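Local coordinates for kojibiose phosphorylase (Gut metagenome, PDB 6W0P), which is a phosphorylase of glycoside hydrolase family 65, carbohydrate-active enzymes with a beta-rich N-terminal domain and a helical catalytic domain, at residues G41-T49 and V89-I97; T165-N176 and Q228-L239. All blocks are in the same frame, centred on the assembly; numbering follows the deposited sequence.

Interaction 1 (G41-T49 and V89-I97); sequences GTRAFFDET and VNFFKIRII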
loop_
_atom_site.group_PDB
_atom_site.type_symbol
_atom_site.label_atom_id
_atom_site.label_comp_id
_atom_site.label_asym_id
_atom_site.label_seq_id
_atom_site.Cartn_x
_atom_site.Cartn_y
_atom_site.Cartn_z
ATOM N N GLY A 41 0.240 29.969 15.065
ATOM C CA GLY A 41 -1.221 29.961 14.996
ATOM C C GLY A 41 -1.834 29.315 16.211
ATOM O O GLY A 41 -1.214 28.370 16.769
ATOM N N THR A 42 -3.044 29.751 16.566
ATOM C CA THR A 42 -3.836 29.096 17.623
ATOM C C THR A 42 -5.247 28.880 17.113
ATOM O O THR A 42 -5.828 29.830 16.576
ATOM C CB THR A 42 -3.826 29.905 18.929
ATOM O OG1 THR A 42 -4.368 31.195 18.641
ATOM C CG2 THR A 42 -2.431 30.039 19.485
ATOM N N ARG A 43 -5.769 27.682 17.344
ATOM C CA ARG A 43 -7.212 27.387 17.229
ATOM C C ARG A 43 -7.940 28.224 18.276
ATOM O O ARG A 43 -7.318 28.592 19.291
ATOM C CB ARG A 43 -7.464 25.887 17.432
ATOM C CG ARG A 43 -7.103 25.029 16.223
ATOM C CD ARG A 43 -7.220 23.547 16.526
ATOM N NE ARG A 43 -8.610 23.161 16.724
ATOM C CZ ARG A 43 -9.460 22.863 15.754
ATOM N NH1 ARG A 43 -9.100 22.910 14.483
ATOM N NH2 ARG A 43 -10.683 22.504 16.051
ATOM N N ALA A 44 -9.236 28.437 18.072
ATOM C CA ALA A 44 -10.095 29.259 18.947
ATOM C C ALA A 44 -10.637 28.379 20.075
ATOM O O ALA A 44 -11.838 28.514 20.430
ATOM C CB ALA A 44 -11.197 29.896 18.161
ATOM N N PHE A 45 -9.778 27.516 20.621
ATOM C CA PHE A 45 -10.127 26.665 21.771
ATOM C C PHE A 45 -10.365 27.621 22.938
ATOM O O PHE A 45 -9.711 28.659 23.000
ATOM C CB PHE A 45 -9.043 25.623 22.041
ATOM C CG PHE A 45 -7.703 26.205 22.408
ATOM C CD1 PHE A 45 -7.427 26.569 23.715
ATOM C CD2 PHE A 45 -6.735 26.402 21.443
ATOM C CE1 PHE A 45 -6.195 27.117 24.051
ATOM C CE2 PHE A 45 -5.515 26.968 21.772
ATOM C CZ PHE A 45 -5.242 27.319 23.075
ATOM N N PHE A 46 -11.345 27.288 23.768
ATOM C CA PHE A 46 -11.650 27.951 25.055
ATOM C C PHE A 46 -10.392 28.011 25.916
ATOM O O PHE A 46 -9.656 27.019 26.005
ATOM C CB PHE A 46 -12.783 27.216 25.783
ATOM C CG PHE A 46 -14.137 27.373 25.140
ATOM C CD1 PHE A 46 -14.311 28.156 24.003
ATOM C CD2 PHE A 46 -15.251 26.775 25.699
ATOM C CE1 PHE A 46 -15.568 28.327 23.436
ATOM C CE2 PHE A 46 -16.502 26.937 25.124
ATOM C CZ PHE A 46 -16.662 27.720 24.001
ATOM N N ASP A 47 -10.180 29.164 26.545
ATOM C CA ASP A 47 -9.028 29.426 27.445
ATOM C C ASP A 47 -9.206 28.556 28.689
ATOM O O ASP A 47 -8.310 27.771 28.974
ATOM C CB ASP A 47 -8.956 30.909 27.783
ATOM C CG ASP A 47 -9.165 31.760 26.547
ATOM O OD1 ASP A 47 -8.152 32.160 25.957
ATOM O OD2 ASP A 47 -10.345 31.986 26.171
ATOM N N GLU A 48 -10.352 28.675 29.349
ATOM C CA GLU A 48 -10.685 27.946 30.600
ATOM C C GLU A 48 -10.814 26.459 30.283
ATOM O O GLU A 48 -10.900 26.127 29.096
ATOM C CB GLU A 48 -11.975 28.482 31.231
ATOM C CG GLU A 48 -13.253 28.142 30.463
ATOM C CD GLU A 48 -13.571 29.001 29.244
ATOM O OE1 GLU A 48 -12.755 29.871 28.915
ATOM O OE2 GLU A 48 -14.626 28.789 28.620
ATOM N N THR A 49 -10.851 25.613 31.312
ATOM C CA THR A 49 -11.186 24.163 31.191
ATOM C C THR A 49 -12.464 23.986 30.351
ATOM O O THR A 49 -13.462 24.667 30.607
ATOM C CB THR A 49 -11.310 23.531 32.583
ATOM O OG1 THR A 49 -10.013 23.592 33.175
ATOM C CG2 THR A 49 -11.813 22.105 32.558
ATOM N N VAL A 89 3.171 24.758 23.079
ATOM C CA VAL A 89 2.772 25.346 24.381
ATOM C C VAL A 89 1.404 26.021 24.232
ATOM O O VAL A 89 1.252 26.929 23.401
ATOM C CB VAL A 89 3.869 26.284 24.917
ATOM C CG1 VAL A 89 4.235 27.393 23.932
ATOM C CG2 VAL A 89 3.502 26.847 26.284
ATOM N N ASN A 90 0.433 25.575 25.025
ATOM C CA ASN A 90 -0.857 26.293 25.210
ATOM C C ASN A 90 -0.612 27.491 26.144
ATOM O O ASN A 90 -0.430 27.248 27.351
ATOM C CB ASN A 90 -1.927 25.350 25.771
ATOM C CG ASN A 90 -3.251 26.045 26.010
ATOM O OD1 ASN A 90 -3.340 27.268 25.905
ATOM N ND2 ASN A 90 -4.285 25.267 26.305
ATOM N N PHE A 91 -0.537 28.718 25.610
ATOM C CA PHE A 91 -0.148 29.938 26.377
ATOM C C PHE A 91 -1.375 30.812 26.646
ATOM O O PHE A 91 -1.210 31.922 27.145
ATOM C CB PHE A 91 0.953 30.715 25.657
ATOM C CG PHE A 91 0.686 31.051 24.212
ATOM C CD1 PHE A 91 -0.244 32.023 23.861
ATOM C CD2 PHE A 91 1.395 30.418 23.199
ATOM C CE1 PHE A 91 -0.487 32.318 22.532
ATOM C CE2 PHE A 91 1.165 30.733 21.871
ATOM C CZ PHE A 91 0.232 31.685 21.539
ATOM N N PHE A 92 -2.572 30.326 26.314
ATOM C CA PHE A 92 -3.854 31.034 26.577
ATOM C C PHE A 92 -4.621 30.325 27.694
ATOM O O PHE A 92 -5.647 30.866 28.158
ATOM C CB PHE A 92 -4.695 31.114 25.300
ATOM C CG PHE A 92 -4.259 32.147 24.280
ATOM C CD1 PHE A 92 -3.792 33.396 24.664
ATOM C CD2 PHE A 92 -4.396 31.893 22.925
ATOM C CE1 PHE A 92 -3.438 34.343 23.714
ATOM C CE2 PHE A 92 -4.051 32.844 21.980
ATOM C CZ PHE A 92 -3.570 34.066 22.376
ATOM N N LYS A 93 -4.120 29.168 28.132
ATOM C CA LYS A 93 -4.793 28.311 29.137
ATOM C C LYS A 93 -4.990 29.070 30.453
ATOM O O LYS A 93 -4.029 29.657 30.982
ATOM C CB LYS A 93 -4.009 27.032 29.415
ATOM C CG LYS A 93 -4.741 26.076 30.346
ATOM C CD LYS A 93 -4.124 24.712 30.379
ATOM C CE LYS A 93 -4.651 23.887 31.536
ATOM N NZ LYS A 93 -3.941 22.597 31.652
ATOM N N ILE A 94 -6.217 29.059 30.955
ATOM C CA ILE A 94 -6.538 29.578 32.316
ATOM C C ILE A 94 -7.324 28.515 33.081
ATOM O O ILE A 94 -7.806 27.535 32.459
ATOM C CB ILE A 94 -7.317 30.910 32.253
ATOM C CG1 ILE A 94 -8.747 30.705 31.746
ATOM C CG2 ILE A 94 -6.561 31.926 31.412
ATOM C CD1 ILE A 94 -9.558 31.979 31.644
ATOM N N ARG A 95 -7.482 28.750 34.379
ATOM C CA ARG A 95 -8.525 28.085 35.190
ATOM C C ARG A 95 -9.224 29.157 36.014
ATOM O O ARG A 95 -8.537 30.007 36.636
ATOM C CB ARG A 95 -7.927 26.962 36.039
ATOM C CG ARG A 95 -7.390 25.824 35.190
ATOM C CD ARG A 95 -6.767 24.726 36.019
ATOM N NE ARG A 95 -7.771 23.880 36.627
ATOM C CZ ARG A 95 -7.703 23.363 37.859
ATOM N NH1 ARG A 95 -6.689 23.643 38.666
ATOM N NH2 ARG A 95 -8.685 22.592 38.298
ATOM N N ILE A 96 -10.551 29.107 36.024
ATOM C CA ILE A 96 -11.361 30.009 36.876
ATOM C C ILE A 96 -12.195 29.157 37.838
ATOM O O ILE A 96 -12.868 28.221 37.383
ATOM C CB ILE A 96 -12.187 30.955 35.996
ATOM C CG1 ILE A 96 -11.269 31.789 35.100
ATOM C CG2 ILE A 96 -13.079 31.825 36.869
ATOM C CD1 ILE A 96 -11.995 32.705 34.128
ATOM N N ILE A 97 -12.095 29.470 39.139
ATOM C CA ILE A 97 -12.824 28.793 40.256
ATOM C C ILE A 97 -13.547 29.862 41.083
ATOM O O ILE A 97 -12.911 30.847 41.472
ATOM C CB ILE A 97 -11.869 27.935 41.107
ATOM C CG1 ILE A 97 -11.033 26.994 40.236
ATOM C CG2 ILE A 97 -12.625 27.174 42.195
ATOM C CD1 ILE A 97 -9.718 27.590 39.794
HETATM O O HOH W 1 -7.143 25.943 27.441
HETATM O O HOH W 2 -11.542 26.868 34.230
HETATM O O HOH W 3 -8.202 24.678 31.727
#
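Asp47 and Ile94 meet through the one direct hydrogen bond between 41-49 and 89-97: Ile94 N donates to Asp47 O at 3.2 Å, nearly straight at the hydrogen (171°) but arriving from above the carbonyl plane. The chains continue side by side with a CA-H...O contact from Glu48 CA to Ile94 O (3.5 Å). Three waters add bridges. One accepts from Asn90 ND2 and its oxygen lies 2.7 Å from Asp47 O, another accepts from both Thr49 N and Ile96 N, and the third donates to Thr49 OG1 and Ile94 O. Thr49 OG1 is also hydrogen-bonded to Glu102, the salt-bridge partner of Arg95. Among the side chains, the amide of Asn90, its CG anti to the backbone N (chi1 179°), reaches the rim of the Phe45 ring, OD1 lying 3.4 Å from Phe45 CE1 with the two planes almost perpendicular. The same OD1 accepts from Phe92 N in an Asx turn, which helps to orient the amide. Thr42 CG2 touches Phe91 CZ (3.7 Å), while OG1 sits at the edge of Phe92. The buried Asp47 carboxylate pairs with Arg143 and Arg126. The loop after strand 40-42 thus follows the start of strand 94-98 over strands 135-145, 152-161 and 245-256 of the large N-terminal-domain sheet.

Interaction 2 (T165-N176 and Q228-L239); sequences TDIKLELHLDSN and QKEVILNYELTL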
loop_
_atom_site.group_PDB
_atom_site.type_symbol
_atom_site.label_atom_id
_atom_site.label_comp_id
_atom_site.label_asym_id
_atom_site.label_seq_id
_atom_site.Cartn_x
_atom_site.Cartn_y
_atom_site.Cartn_z
ATOM N N THR A 165 -18.032 39.034 45.576
ATOM C CA THR A 165 -17.592 37.619 45.690
ATOM C C THR A 165 -16.091 37.521 45.404
ATOM O O THR A 165 -15.485 38.509 44.897
ATOM C CB THR A 165 -18.384 36.703 44.747
ATOM O OG1 THR A 165 -18.042 35.357 45.073
ATOM C CG2 THR A 165 -18.100 36.959 43.276
ATOM N N ASP A 166 -15.533 36.353 45.690
ATOM C CA ASP A 166 -14.103 36.012 45.515
ATOM C C ASP A 166 -14.021 34.971 44.399
ATOM O O ASP A 166 -14.886 34.069 44.352
ATOM C CB ASP A 166 -13.488 35.450 46.805
ATOM C CG ASP A 166 -13.212 36.474 47.898
ATOM O OD1 ASP A 166 -13.393 37.685 47.641
ATOM O OD2 ASP A 166 -12.814 36.045 49.011
ATOM N N ILE A 167 -13.022 35.082 43.527
ATOM C CA ILE A 167 -12.742 34.035 42.508
ATOM C C ILE A 167 -11.249 33.771 42.516
ATOM O O ILE A 167 -10.494 34.648 42.971
ATOM C CB ILE A 167 -13.223 34.459 41.109
ATOM C CG1 ILE A 167 -12.308 35.526 40.500
ATOM C CG2 ILE A 167 -14.671 34.914 41.158
ATOM C CD1 ILE A 167 -12.600 35.802 39.045
ATOM N N LYS A 168 -10.866 32.620 41.982
ATOM C CA LYS A 168 -9.457 32.282 41.719
ATOM C C LYS A 168 -9.241 32.246 40.209
ATOM O O LYS A 168 -10.068 31.654 39.515
ATOM C CB LYS A 168 -9.106 30.939 42.350
ATOM C CG LYS A 168 -7.613 30.749 42.543
ATOM C CD LYS A 168 -7.140 29.318 42.433
ATOM C CE LYS A 168 -5.627 29.257 42.443
ATOM N NZ LYS A 168 -5.147 27.887 42.726
ATOM N N LEU A 169 -8.169 32.871 39.732
ATOM C CA LEU A 169 -7.745 32.823 38.316
ATOM C C LEU A 169 -6.336 32.250 38.282
ATOM O O LEU A 169 -5.498 32.737 39.079
ATOM C CB LEU A 169 -7.797 34.234 37.736
ATOM C CG LEU A 169 -7.165 34.425 36.361
ATOM C CD1 LEU A 169 -7.940 33.700 35.270
ATOM C CD2 LEU A 169 -7.077 35.894 36.048
ATOM N N GLU A 170 -6.127 31.216 37.463
ATOM C CA GLU A 170 -4.799 30.626 37.159
ATOM C C GLU A 170 -4.472 30.921 35.685
ATOM O O GLU A 170 -5.301 30.589 34.845
ATOM C CB GLU A 170 -4.798 29.119 37.417
ATOM C CG GLU A 170 -5.134 28.730 38.850
ATOM C CD GLU A 170 -5.162 27.232 39.146
ATOM O OE1 GLU A 170 -4.961 26.424 38.211
ATOM O OE2 GLU A 170 -5.402 26.869 40.307
ATOM N N LEU A 171 -3.319 31.530 35.406
ATOM C CA LEU A 171 -2.734 31.625 34.050
ATOM C C LEU A 171 -1.666 30.535 33.896
ATOM O O LEU A 171 -0.727 30.484 34.730
ATOM C CB LEU A 171 -2.136 33.019 33.812
ATOM C CG LEU A 171 -3.036 34.220 34.091
ATOM C CD1 LEU A 171 -2.369 35.481 33.577
ATOM C CD2 LEU A 171 -4.412 34.054 33.469
ATOM N N HIS A 172 -1.798 29.724 32.841
ATOM C CA HIS A 172 -0.899 28.583 32.539
ATOM C C HIS A 172 -0.118 28.828 31.240
ATOM O O HIS A 172 -0.708 29.359 30.269
ATOM C CB HIS A 172 -1.709 27.294 32.425
ATOM C CG HIS A 172 -2.421 26.864 33.661
ATOM N ND1 HIS A 172 -2.446 25.541 34.065
ATOM C CD2 HIS A 172 -3.174 27.543 34.549
ATOM C CE1 HIS A 172 -3.178 25.430 35.153
ATOM N NE2 HIS A 172 -3.628 26.643 35.472
ATOM N N LEU A 173 1.159 28.440 31.223
ATOM C CA LEU A 173 1.858 27.949 30.012
ATOM C C LEU A 173 1.982 26.433 30.166
ATOM O O LEU A 173 2.629 25.994 31.137
ATOM C CB LEU A 173 3.238 28.597 29.871
ATOM C CG LEU A 173 3.281 30.112 30.027
ATOM C CD1 LEU A 173 4.714 30.593 29.928
ATOM C CD2 LEU A 173 2.407 30.806 28.986
ATOM N N ASP A 174 1.341 25.682 29.273
ATOM C CA ASP A 174 1.166 24.212 29.358
ATOM C C ASP A 174 1.846 23.580 28.150
ATOM O O ASP A 174 1.301 23.732 27.038
ATOM C CB ASP A 174 -0.321 23.830 29.397
ATOM C CG ASP A 174 -0.549 22.328 29.359
ATOM O OD1 ASP A 174 0.462 21.607 29.449
ATOM O OD2 ASP A 174 -1.729 21.881 29.246
ATOM N N SER A 175 2.985 22.907 28.335
ATOM C CA SER A 175 3.668 22.217 27.215
ATOM C C SER A 175 3.610 20.700 27.422
ATOM O O SER A 175 4.482 20.008 26.877
ATOM C CB SER A 175 5.072 22.727 27.007
ATOM O OG SER A 175 5.631 22.187 25.811
ATOM N N ASN A 176 2.580 20.206 28.121
ATOM C CA ASN A 176 2.280 18.752 28.245
ATOM C C ASN A 176 1.245 18.352 27.184
ATOM O O ASN A 176 0.697 17.228 27.269
ATOM C CB ASN A 176 1.835 18.413 29.675
ATOM C CG ASN A 176 2.992 18.513 30.651
ATOM O OD1 ASN A 176 3.996 17.838 30.481
ATOM N ND2 ASN A 176 2.886 19.379 31.643
ATOM N N GLN A 228 6.803 20.284 35.878
ATOM C CA GLN A 228 7.458 19.746 34.663
ATOM C C GLN A 228 6.649 20.237 33.438
ATOM O O GLN A 228 5.448 19.922 33.323
ATOM C CB GLN A 228 7.678 18.239 34.829
ATOM C CG GLN A 228 6.457 17.371 34.578
ATOM C CD GLN A 228 6.205 17.171 33.100
ATOM O OE1 GLN A 228 7.018 17.564 32.261
ATOM N NE2 GLN A 228 5.072 16.569 32.770
ATOM N N LYS A 229 7.271 21.077 32.613
ATOM C CA LYS A 229 6.740 21.595 31.316
ATOM C C LYS A 229 5.476 22.452 31.502
ATOM O O LYS A 229 4.795 22.684 30.497
ATOM C CB LYS A 229 6.492 20.432 30.350
ATOM C CG LYS A 229 7.751 19.665 29.967
ATOM C CD LYS A 229 7.686 18.903 28.665
ATOM C CE LYS A 229 6.407 18.127 28.461
ATOM N NZ LYS A 229 6.312 16.967 29.367
ATOM N N GLU A 230 5.171 22.938 32.709
ATOM C CA GLU A 230 4.094 23.943 32.906
ATOM C C GLU A 230 4.477 24.924 34.022
ATOM O O GLU A 230 5.087 24.502 35.040
ATOM C CB GLU A 230 2.727 23.286 33.141
ATOM C CG GLU A 230 2.482 22.794 34.548
ATOM C CD GLU A 230 1.092 22.234 34.821
ATOM O OE1 GLU A 230 0.209 22.379 33.955
ATOM O OE2 GLU A 230 0.904 21.654 35.913
ATOM N N VAL A 231 4.128 26.197 33.830
ATOM C CA VAL A 231 4.222 27.220 34.903
ATOM C C VAL A 231 2.847 27.859 35.080
ATOM O O VAL A 231 2.078 27.895 34.126
ATOM C CB VAL A 231 5.340 28.234 34.613
ATOM C CG1 VAL A 231 6.679 27.516 34.576
ATOM C CG2 VAL A 231 5.090 29.020 33.332
ATOM N N ILE A 232 2.542 28.278 36.302
ATOM C CA ILE A 232 1.212 28.818 36.696
ATOM C C ILE A 232 1.447 30.095 37.504
ATOM O O ILE A 232 2.353 30.103 38.355
ATOM C CB ILE A 232 0.386 27.763 37.459
ATOM C CG1 ILE A 232 0.339 26.431 36.709
ATOM C CG2 ILE A 232 -1.011 28.277 37.769
ATOM C CD1 ILE A 232 -0.385 25.331 37.464
ATOM N N LEU A 233 0.691 31.138 37.194
ATOM C CA LEU A 233 0.509 32.317 38.056
ATOM C C LEU A 233 -0.888 32.209 38.692
ATOM O O LEU A 233 -1.866 32.028 37.944
ATOM C CB LEU A 233 0.680 33.568 37.186
ATOM C CG LEU A 233 2.108 33.894 36.736
ATOM C CD1 LEU A 233 2.108 34.924 35.611
ATOM C CD2 LEU A 233 2.948 34.406 37.892
ATOM N N ASN A 234 -0.966 32.273 40.034
ATOM C CA ASN A 234 -2.230 32.211 40.830
ATOM C C ASN A 234 -2.665 33.632 41.194
ATOM O O ASN A 234 -1.824 34.393 41.713
ATOM C CB ASN A 234 -2.080 31.394 42.121
ATOM C CG ASN A 234 -1.802 29.931 41.858
ATOM O OD1 ASN A 234 -2.461 29.305 41.024
ATOM N ND2 ASN A 234 -0.836 29.372 42.573
ATOM N N TYR A 235 -3.925 33.980 40.927
ATOM C CA TYR A 235 -4.528 35.276 41.341
ATOM C C TYR A 235 -5.745 34.965 42.212
ATOM O O TYR A 235 -6.604 34.167 41.810
ATOM C CB TYR A 235 -4.827 36.173 40.134
ATOM C CG TYR A 235 -3.609 36.437 39.281
ATOM C CD1 TYR A 235 -2.740 37.475 39.574
ATOM C CD2 TYR A 235 -3.297 35.618 38.205
ATOM C CE1 TYR A 235 -1.594 37.691 38.828
ATOM C CE2 TYR A 235 -2.159 35.822 37.448
ATOM C CZ TYR A 235 -1.300 36.856 37.765
ATOM O OH TYR A 235 -0.176 37.057 37.031
ATOM N N GLU A 236 -5.745 35.527 43.416
ATOM C CA GLU A 236 -6.860 35.459 44.391
ATOM C C GLU A 236 -7.565 36.801 44.286
ATOM O O GLU A 236 -7.054 37.767 44.854
ATOM C CB GLU A 236 -6.365 35.227 45.825
ATOM C CG GLU A 236 -5.478 34.007 46.004
ATOM C CD GLU A 236 -6.166 32.668 45.816
ATOM O OE1 GLU A 236 -5.438 31.663 45.597
ATOM O OE2 GLU A 236 -7.420 32.630 45.887
ATOM N N LEU A 237 -8.637 36.873 43.506
ATOM C CA LEU A 237 -9.291 38.165 43.210
ATOM C C LEU A 237 -10.563 38.287 44.041
ATOM O O LEU A 237 -11.329 37.294 44.116
ATOM C CB LEU A 237 -9.583 38.255 41.709
ATOM C CG LEU A 237 -8.367 38.072 40.800
ATOM C CD1 LEU A 237 -8.789 37.988 39.354
ATOM C CD2 LEU A 237 -7.346 39.186 41.010
ATOM N N THR A 238 -10.767 39.478 44.600
ATOM C CA THR A 238 -12.041 39.925 45.189
ATOM C C THR A 238 -12.725 40.818 44.162
ATOM O O THR A 238 -12.153 41.835 43.786
ATOM C CB THR A 238 -11.798 40.586 46.550
ATOM O OG1 THR A 238 -11.094 39.567 47.258
ATOM C CG2 THR A 238 -13.068 40.993 47.275
ATOM N N LEU A 239 -13.897 40.407 43.704
ATOM C CA LEU A 239 -14.718 41.186 42.757
ATOM C C LEU A 239 -15.668 42.059 43.569
ATOM O O LEU A 239 -16.352 41.520 44.452
ATOM C CB LEU A 239 -15.490 40.235 41.838
ATOM C CG LEU A 239 -14.662 39.234 41.035
ATOM C CD1 LEU A 239 -15.562 38.463 40.084
ATOM C CD2 LEU A 239 -13.537 39.920 40.275
HETATM O O HOH W 4 0.344 20.530 32.037
#
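Asn176 OD1 takes two donors from the facing turn: Lys229 NZ at 2.7 Å and, weakly, Gln228 NE2. Its ND2 returns a bond to Gln228 O (3.1 Å) lying in both the amide and carbonyl planes, so the amide is fixed in rotation. Lys229, bent at its last two torsions, curls back so that NZ also meets Gln228 OE1. A water bridges Asn176 ND2 and Glu230 OE1, with a weaker bond to Asp174 OD1. At the far end Thr238 OG1 donates to Asp166 OD1 (3.0 Å) from above the carboxylate plane. Within 165-176, Lys168 NZ forms a salt bridge with Glu170 OE2 (2.6 Å), and Glu170 OE1 accepts from His172 NE2 through its anti lone pair, in the imidazole plane. One face of that imidazole lies against Ile232, whose CG1 stands 3.9 Å from the His172 ring centroid in a CH-pi contact. Between the ends, paired backbone bonds make a regular antiparallel pair, the axes at 163°. On the sheet face that carries Ile167, Leu171 and Tyr235 the contacts are mainly apolar: Leu171 CG meets Tyr235 CE2 (3.8 Å), and Ile167 CG2 touches Leu239 CD1 (3.8 Å). This face packs on Phe159 and Ile157 of strand 152-161 in the large sheet, consistent with the family's beta-sandwich N-terminal domain; within the five-stranded sheet, strand 94-98 flanks 165-174 and strand 223-227 flanks 230-239.

From the N terminus, interaction 1 comes first: 89-97 returns to 41-49 after 39 residues that include short strands but no helix. It closes before interaction 2 opens, so the two lie in series, neither nested nor crossed. Interaction 2 brings 228-239 back to 165-176 after 51 intervening residues, more than half of them strand. Their centres are about 11 Å apart, and strands 94-98 and 165-174 are direct neighbours: Ile97 O and Lys168 N are probably hydrogen-bonded, as are Asn90 N and Asp174 O. Interaction 1 thus joins the segment leaving strand 40-42 to the five-stranded sheet that interaction 2 continues, beside the large antiparallel sheet of the N-terminal domain.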